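Local coordinates for periplasmic solute binding protein (Pectobacterium atrosepticum, PDB 4RY1) that probably binds a sugar in the periplasm and delivers it to an ABC-type importer, as a member of the bacterial solute-binding protein 1 family, at residues A22-F26 and M304-M309; L111-M115 and N323-A327. One frame throughout, in Å; residues are numbered along the deposited sequence. Where two conformers were deposited one is given.

Both contacts tie segments from late in the chain to parts laid down much earlier, and both lie on the same side of the chain's centre, in one lobe of the periplasmic binding protein fold. Contact 1 packs helices 13-29 and 299-310 against each other beside the sheet; contact 2 fastens a corner of strand 107-123 to the loop leading into helix 329-337. Their centres are about 15 Å apart, and they meet directly where Met306 CE of contact 1 packs on Leu111 CB of contact 2 at 3.9 Å. Helix 299-310 thus serves both, with Leu310 also resting on Leu111 and Ile113. Contact 2 lies about 12 Å from the chain's centre, contact 1 about 24 Å.

Contact 1: A22-F26 and M304-M309; sequences AINAF and MLMNFM
The carbonyl oxygen of Ala22 accepts the helical bond from Phe26 N and also borders the Phe308 ring, with Phe308 CE1 3.6 Å from Ala22 O. Across the interface the pattern recurs: Met304 O takes the N-H of Phe308 and lies 3.6 Å from Phe26 CE1. The two phenylalanines form an offset edge-to-face pair, the edge of Phe26 directed at the face of Phe308, with centroids 5.6 Å apart and planes at 75°. That same Phe308 face receives the backbone of the other helix, Phe26 CA standing 3.8 Å from the Phe308 centroid, almost over its middle. Leu305 CD1 makes a CH-pi contact over one face of Phe26, toward the rim, 4.0 Å from the Phe26 centroid. With CG anti to the backbone N (chi1 175°), the Phe26 ring reaches the other helix with Leu305 over one face and Phe308 at its edge. Ala25 CB abuts Phe308 CE1 at 3.7 Å. The helix axes pass 9.9 Å apart at 116°, and Val35 of strand 33-40 touches both Phe26 and Leu305, placing the pair against the sheet. No hydrogen bond joins the segments: apolar and CH-pi packing holds them, while the main-chain carbonyls beside the rings keep their own helical partners.

Contact 2: L111-M115 and N323-A327; sequences LPISM and NGMPA
Ser114 has its hydroxyl set between the backbone N and the carbonyl carbon (chi1 61°), which aims OG at the carbonyl of Asn323; Ile113, with CG2 anti to its N, lays that methyl against Asn323 CB at 3.5 Å. Ser114 OG donates to Asn323 O over 2.7 Å, in the carbonyl plane, with a C=O...O angle of 155°. The same hydroxyl is hydrogen-bonded to Ser287 on strand 284-292, so it links the loop to the sheet. One residue earlier the strand turns a corner, and Ile113 O accepts from Ala327 N at 3.0 Å; the bond is fairly straight (N-H...O 162°), although the donor stands above the carbonyl plane. Ala327 CB also fits against Pro112 O, 3.4 Å away, a buried carbonyl for which the model holds no hydrogen-bonding partner. Farther along, two waters mediate between Met115 and Met325. One takes the N-H of Met115 and donates to Met325 O, 2.7 Å from the water oxygen; the other accepts from Met325 N and donates to Met115 O at 2.8 Å. Direct bonds from Ile113 and Ser114 thus give way to water-mediated ones at Met115, and the loop before helix 329-337 is held largely through its own backbone polar atoms: Asn323 O, Ala327 N, and Met325 N and O.

Contact 1: A22-F26 and M304-M309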
ATOM      1  N   ALA A  22       7.150 -11.377  19.135  1.00 10.19           N
ATOM      2  CA  ALA A  22       6.299 -12.499  18.722  1.00 10.30           C
ATOM      3  C   ALA A  22       7.098 -13.793  18.588  1.00 11.24           C
ATOM      4  O   ALA A  22       6.648 -14.860  18.988  1.00 11.66           O
ATOM      5  CB  ALA A  22       5.567 -12.187  17.425  1.00 12.03           C
ATOM      6  N   ILE A  23       8.284 -13.675  18.004  1.00  9.87           N
ATOM      7  CA  ILE A  23       9.176 -14.828  17.846  1.00 10.78           C
ATOM      8  C   ILE A  23       9.581 -15.404  19.196  1.00 10.87           C
ATOM      9  O   ILE A  23       9.563 -16.605  19.407  1.00 11.57           O
ATOM     10  CB  ILE A  23      10.393 -14.469  16.968  1.00 11.79           C
ATOM     11  CG1 ILE A  23       9.946 -14.261  15.508  1.00 11.73           C
ATOM     12  CG2 ILE A  23      11.478 -15.544  17.074  1.00 12.09           C
ATOM     13  CD1 ILE A  23      10.980 -13.554  14.656  1.00 11.74           C
ATOM     14  N   ASN A  24       9.917 -14.522  20.127  1.00 10.31           N
ATOM     15  CA  ASN A  24      10.290 -14.988  21.455  1.00 10.36           C
ATOM     16  C   ASN A  24       9.132 -15.710  22.164  1.00 11.59           C
ATOM     17  O   ASN A  24       9.349 -16.726  22.862  1.00 13.46           O
ATOM     18  CB  ASN A  24      10.841 -13.846  22.328  1.00 11.05           C
ATOM     19  CG  ASN A  24      12.247 -13.457  21.919  1.00 12.33           C
ATOM     20  OD1 ASN A  24      13.089 -14.316  21.639  1.00 15.50           O
ATOM     21  ND2 ASN A  24      12.515 -12.163  21.880  1.00 12.08           N
ATOM     22  N   ALA A  25       7.922 -15.172  22.025  1.00 11.03           N
ATOM     23  CA  ALA A  25       6.744 -15.821  22.607  1.00 12.76           C
ATOM     24  C   ALA A  25       6.508 -17.177  21.932  1.00 13.33           C
ATOM     25  O   ALA A  25       6.171 -18.159  22.594  1.00 13.46           O
ATOM     26  CB  ALA A  25       5.532 -14.896  22.496  1.00 14.34           C
ATOM     27  N   PHE A  26       6.702 -17.234  20.619  1.00 12.28           N
ATOM     28  CA  PHE A  26       6.578 -18.508  19.908  1.00 11.66           C
ATOM     29  C   PHE A  26       7.560 -19.545  20.427  1.00 11.40           C
ATOM     30  O   PHE A  26       7.188 -20.707  20.626  1.00 13.12           O
ATOM     31  CB  PHE A  26       6.785 -18.288  18.404  1.00 11.16           C
ATOM     32  CG  PHE A  26       6.787 -19.556  17.599  1.00 12.73           C
ATOM     33  CD1 PHE A  26       5.611 -20.201  17.265  1.00 11.83           C
ATOM     34  CD2 PHE A  26       7.983 -20.123  17.178  1.00 14.39           C
ATOM     35  CE1 PHE A  26       5.624 -21.371  16.505  1.00 13.52           C
ATOM     36  CE2 PHE A  26       7.987 -21.303  16.465  1.00 14.97           C
ATOM     37  CZ  PHE A  26       6.807 -21.915  16.111  1.00 12.84           C
ATOM     38  N   MET A 304       3.139 -23.085  11.742  1.00 12.11           N
ATOM     39  CA  MET A 304       2.914 -22.868  13.186  1.00 11.59           C
ATOM     40  C   MET A 304       3.362 -21.460  13.604  1.00 11.80           C
ATOM     41  O   MET A 304       2.709 -20.796  14.410  1.00 12.02           O
ATOM     42  CB  MET A 304       3.623 -23.936  14.047  1.00 12.61           C
ATOM     43  CG  MET A 304       3.060 -25.343  13.909  1.00 13.41           C
ATOM     44  SD  MET A 304       4.103 -26.703  14.598  1.00 11.84           S
ATOM     45  CE  MET A 304       3.994 -26.260  16.350  1.00 20.15           C
ATOM     46  N   LEU A 305       4.502 -21.009  13.095  1.00 10.72           N
ATOM     47  CA  LEU A 305       4.979 -19.660  13.421  1.00 10.99           C
ATOM     48  C   LEU A 305       4.015 -18.597  12.886  1.00 10.66           C
ATOM     49  O   LEU A 305       3.645 -17.633  13.568  1.00 11.51           O
ATOM     50  CB  LEU A 305       6.376 -19.432  12.869  1.00 11.14           C
ATOM     51  CG  LEU A 305       6.987 -18.045  13.041  1.00 10.84           C
ATOM     52  CD1 LEU A 305       6.992 -17.582  14.496  1.00 12.35           C
ATOM     53  CD2 LEU A 305       8.375 -18.008  12.387  1.00 13.20           C
ATOM     54  N   MET A 306       3.562 -18.793  11.662  1.00 10.53           N
ATOM     55  CA  MET A 306       2.612 -17.869  11.040  1.00 10.99           C
ATOM     56  C   MET A 306       1.297 -17.816  11.835  1.00 11.72           C
ATOM     57  O   MET A 306       0.788 -16.725  12.151  1.00 12.04           O
ATOM     58  CB  MET A 306       2.337 -18.247   9.592  1.00 11.54           C
ATOM     59  CG  MET A 306       3.536 -18.003   8.687  1.00 11.18           C
ATOM     60  SD  MET A 306       3.451 -18.791   6.997  1.00  7.84           S
ATOM     61  CE  MET A 306       1.828 -18.239   6.452  1.00 13.45           C
ATOM     62  N   ASN A 307       0.763 -18.980  12.182  1.00 11.38           N
ATOM     63  CA  ASN A 307      -0.455 -19.010  12.983  1.00 12.09           C
ATOM     64  C   ASN A 307      -0.250 -18.329  14.327  1.00 11.68           C
ATOM     65  O   ASN A 307      -1.129 -17.633  14.825  1.00 12.91           O
ATOM     66  CB  ASN A 307      -0.928 -20.431  13.192  1.00 13.56           C
ATOM     67  CG  ASN A 307      -2.170 -20.486  14.037  1.00 14.06           C
ATOM     68  OD1 ASN A 307      -3.272 -20.195  13.558  1.00 19.34           O
ATOM     69  ND2 ASN A 307      -2.007 -20.842  15.290  1.00 17.13           N
ATOM     70  N   PHE A 308       0.906 -18.543  14.935  1.00 11.57           N
ATOM     71  CA  PHE A 308       1.176 -17.940  16.231  1.00 12.67           C
ATOM     72  C   PHE A 308       1.117 -16.421  16.148  1.00 11.69           C
ATOM     73  O   PHE A 308       0.504 -15.745  16.990  1.00 13.01           O
ATOM     74  CB  PHE A 308       2.517 -18.431  16.788  1.00 12.17           C
ATOM     75  CG  PHE A 308       2.755 -18.032  18.213  1.00 11.88           C
ATOM     76  CD1 PHE A 308       3.322 -16.810  18.522  1.00 12.38           C
ATOM     77  CD2 PHE A 308       2.353 -18.863  19.244  1.00 14.23           C
ATOM     78  CE1 PHE A 308       3.514 -16.437  19.826  1.00 14.42           C
ATOM     79  CE2 PHE A 308       2.550 -18.494  20.561  1.00 14.15           C
ATOM     80  CZ  PHE A 308       3.140 -17.278  20.847  1.00 15.45           C
ATOM     81  N   MET A 309       1.749 -15.881  15.113  1.00 11.01           N
ATOM     82  CA  MET A 309       1.775 -14.425  14.886  0.50 10.62           C
ATOM     83  C   MET A 309       0.396 -13.814  14.574  1.00 10.75           C
ATOM     84  O   MET A 309       0.073 -12.716  15.035  1.00 11.57           O
ATOM     85  CB  MET A 309       2.763 -14.077  13.749  0.50 10.85           C
ATOM     86  CG  MET A 309       4.237 -14.312  14.098  0.50 11.53           C
ATOM     87  SD  MET A 309       5.439 -13.769  12.795  0.50  9.76           S
ATOM     88  CE  MET A 309       6.887 -13.501  13.827  0.50 19.38           C
TER

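Contact 2: L111-M115 and N323-A327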
ATOM      1  N   LEU A 111      -0.525 -15.787   3.107  1.00 10.99           N
ATOM      2  CA  LEU A 111      -1.606 -15.519   4.038  1.00 11.86           C
ATOM      3  C   LEU A 111      -1.605 -13.997   4.328  1.00 10.57           C
ATOM      4  O   LEU A 111      -0.628 -13.466   4.866  1.00 11.05           O
ATOM      5  CB  LEU A 111      -1.394 -16.282   5.331  1.00 12.43           C
ATOM      6  CG  LEU A 111      -2.467 -16.193   6.405  1.00 14.45           C
ATOM      7  CD1 LEU A 111      -3.868 -16.481   5.857  1.00 16.42           C
ATOM      8  CD2 LEU A 111      -2.098 -17.162   7.535  1.00 16.13           C
ATOM      9  N   PRO A 112      -2.666 -13.277   3.953  1.00 11.69           N
ATOM     10  CA  PRO A 112      -2.669 -11.862   4.269  1.00 12.04           C
ATOM     11  C   PRO A 112      -2.517 -11.559   5.741  1.00 11.81           C
ATOM     12  O   PRO A 112      -3.213 -12.139   6.567  1.00 13.34           O
ATOM     13  CB  PRO A 112      -4.025 -11.394   3.748  1.00 13.58           C
ATOM     14  CG  PRO A 112      -4.273 -12.314   2.604  1.00 14.27           C
ATOM     15  CD  PRO A 112      -3.805 -13.645   3.106  1.00 14.68           C
ATOM     16  N   ILE A 113      -1.597 -10.660   6.046  1.00 10.54           N
ATOM     17  CA  ILE A 113      -1.350 -10.261   7.439  1.00 11.96           C
ATOM     18  C   ILE A 113      -2.427  -9.290   7.911  1.00 12.62           C
ATOM     19  O   ILE A 113      -2.899  -9.356   9.057  1.00 14.02           O
ATOM     20  CB  ILE A 113       0.044  -9.663   7.587  1.00 11.90           C
ATOM     21  CG1 ILE A 113       1.094 -10.715   7.206  1.00 13.16           C
ATOM     22  CG2 ILE A 113       0.284  -9.168   9.009  1.00 13.73           C
ATOM     23  CD1 ILE A 113       2.460 -10.124   6.914  1.00 14.39           C
ATOM     24  N   SER A 114      -2.771  -8.379   7.016  1.00 12.27           N
ATOM     25  CA  SER A 114      -3.844  -7.406   7.177  1.00 12.13           C
ATOM     26  C   SER A 114      -4.284  -6.994   5.787  1.00 12.25           C
ATOM     27  O   SER A 114      -3.506  -7.063   4.819  1.00 12.34           O
ATOM     28  CB  SER A 114      -3.401  -6.192   7.970  1.00 15.11           C
ATOM     29  OG  SER A 114      -2.370  -5.525   7.329  1.00 16.73           O
ATOM     30  N   MET A 115      -5.524  -6.530   5.687  1.00 11.55           N
ATOM     31  CA  MET A 115      -6.010  -5.835   4.517  1.00 11.43           C
ATOM     32  C   MET A 115      -5.766  -4.361   4.756  1.00 10.79           C
ATOM     33  O   MET A 115      -5.726  -3.904   5.907  1.00 14.20           O
ATOM     34  CB  MET A 115      -7.495  -6.166   4.254  1.00 13.89           C
ATOM     35  CG  MET A 115      -7.736  -7.637   3.865  1.00 13.91           C
ATOM     36  SD  MET A 115      -6.855  -8.314   2.379  1.00 11.97           S
ATOM     37  CE  MET A 115      -7.728  -7.344   1.149  1.00 21.27           C
ATOM     38  N   ASN A 323       1.697  -4.277  11.856  1.00 10.73           N
ATOM     39  CA  ASN A 323       1.485  -4.706  10.480  1.00 11.23           C
ATOM     40  C   ASN A 323       0.094  -4.307   9.966  1.00 12.76           C
ATOM     41  O   ASN A 323      -0.407  -4.888   9.008  1.00 15.19           O
ATOM     42  CB  ASN A 323       1.614  -6.224  10.351  1.00 11.21           C
ATOM     43  CG  ASN A 323       2.928  -6.770  10.820  1.00 10.92           C
ATOM     44  OD1 ASN A 323       2.988  -7.815  11.540  1.00 15.21           O
ATOM     45  ND2 ASN A 323       3.975  -6.153  10.390  1.00  8.85           N
ATOM     46  N   GLY A 324      -0.538  -3.347  10.628  1.00 11.66           N
ATOM     47  CA  GLY A 324      -1.877  -2.924  10.264  1.00 11.23           C
ATOM     48  C   GLY A 324      -2.948  -3.647  11.057  1.00 11.36           C
ATOM     49  O   GLY A 324      -2.675  -4.339  12.031  1.00 11.84           O
ATOM     50  N   MET A 325      -4.190  -3.431  10.659  1.00 12.23           N
ATOM     51  CA  MET A 325      -5.322  -4.054  11.346  1.00 11.96           C
ATOM     52  C   MET A 325      -5.397  -5.551  11.008  1.00 13.11           C
ATOM     53  O   MET A 325      -5.541  -5.901   9.843  1.00 13.86           O
ATOM     54  CB  MET A 325      -6.628  -3.358  10.952  1.00 12.63           C
ATOM     55  CG  MET A 325      -6.726  -1.938  11.481  1.00 12.54           C
ATOM     56  SD  MET A 325      -7.195  -1.693  13.261  1.00  8.42           S
ATOM     57  CE  MET A 325      -9.028  -1.771  13.062  1.00 13.54           C
ATOM     58  N   PRO A 326      -5.280  -6.443  12.006  1.00 11.04           N
ATOM     59  CA  PRO A 326      -5.154  -7.880  11.688  1.00 11.65           C
ATOM     60  C   PRO A 326      -6.238  -8.411  10.779  1.00 12.47           C
ATOM     61  O   PRO A 326      -7.423  -8.104  10.964  1.00 14.35           O
ATOM     62  CB  PRO A 326      -5.264  -8.530  13.048  1.00 12.96           C
ATOM     63  CG  PRO A 326      -4.625  -7.533  13.953  1.00 13.26           C
ATOM     64  CD  PRO A 326      -5.021  -6.194  13.436  1.00 12.18           C
ATOM     65  N   ALA A 327      -5.817  -9.227   9.817  1.00 14.75           N
ATOM     66  CA  ALA A 327      -6.740  -9.871   8.899  1.00 15.37           C
ATOM     67  C   ALA A 327      -7.716 -10.809   9.618  1.00 13.06           C
ATOM     68  O   ALA A 327      -8.872 -10.945   9.224  1.00 17.19           O
ATOM     69  CB  ALA A 327      -5.955 -10.641   7.839  1.00 16.42           C
TER
HETATM   70  O   HOH W   1      -7.347  -6.593   7.903  1.00 13.56           O
HETATM   71  O   HOH W   2      -4.529  -2.354   7.954  1.00 14.59           O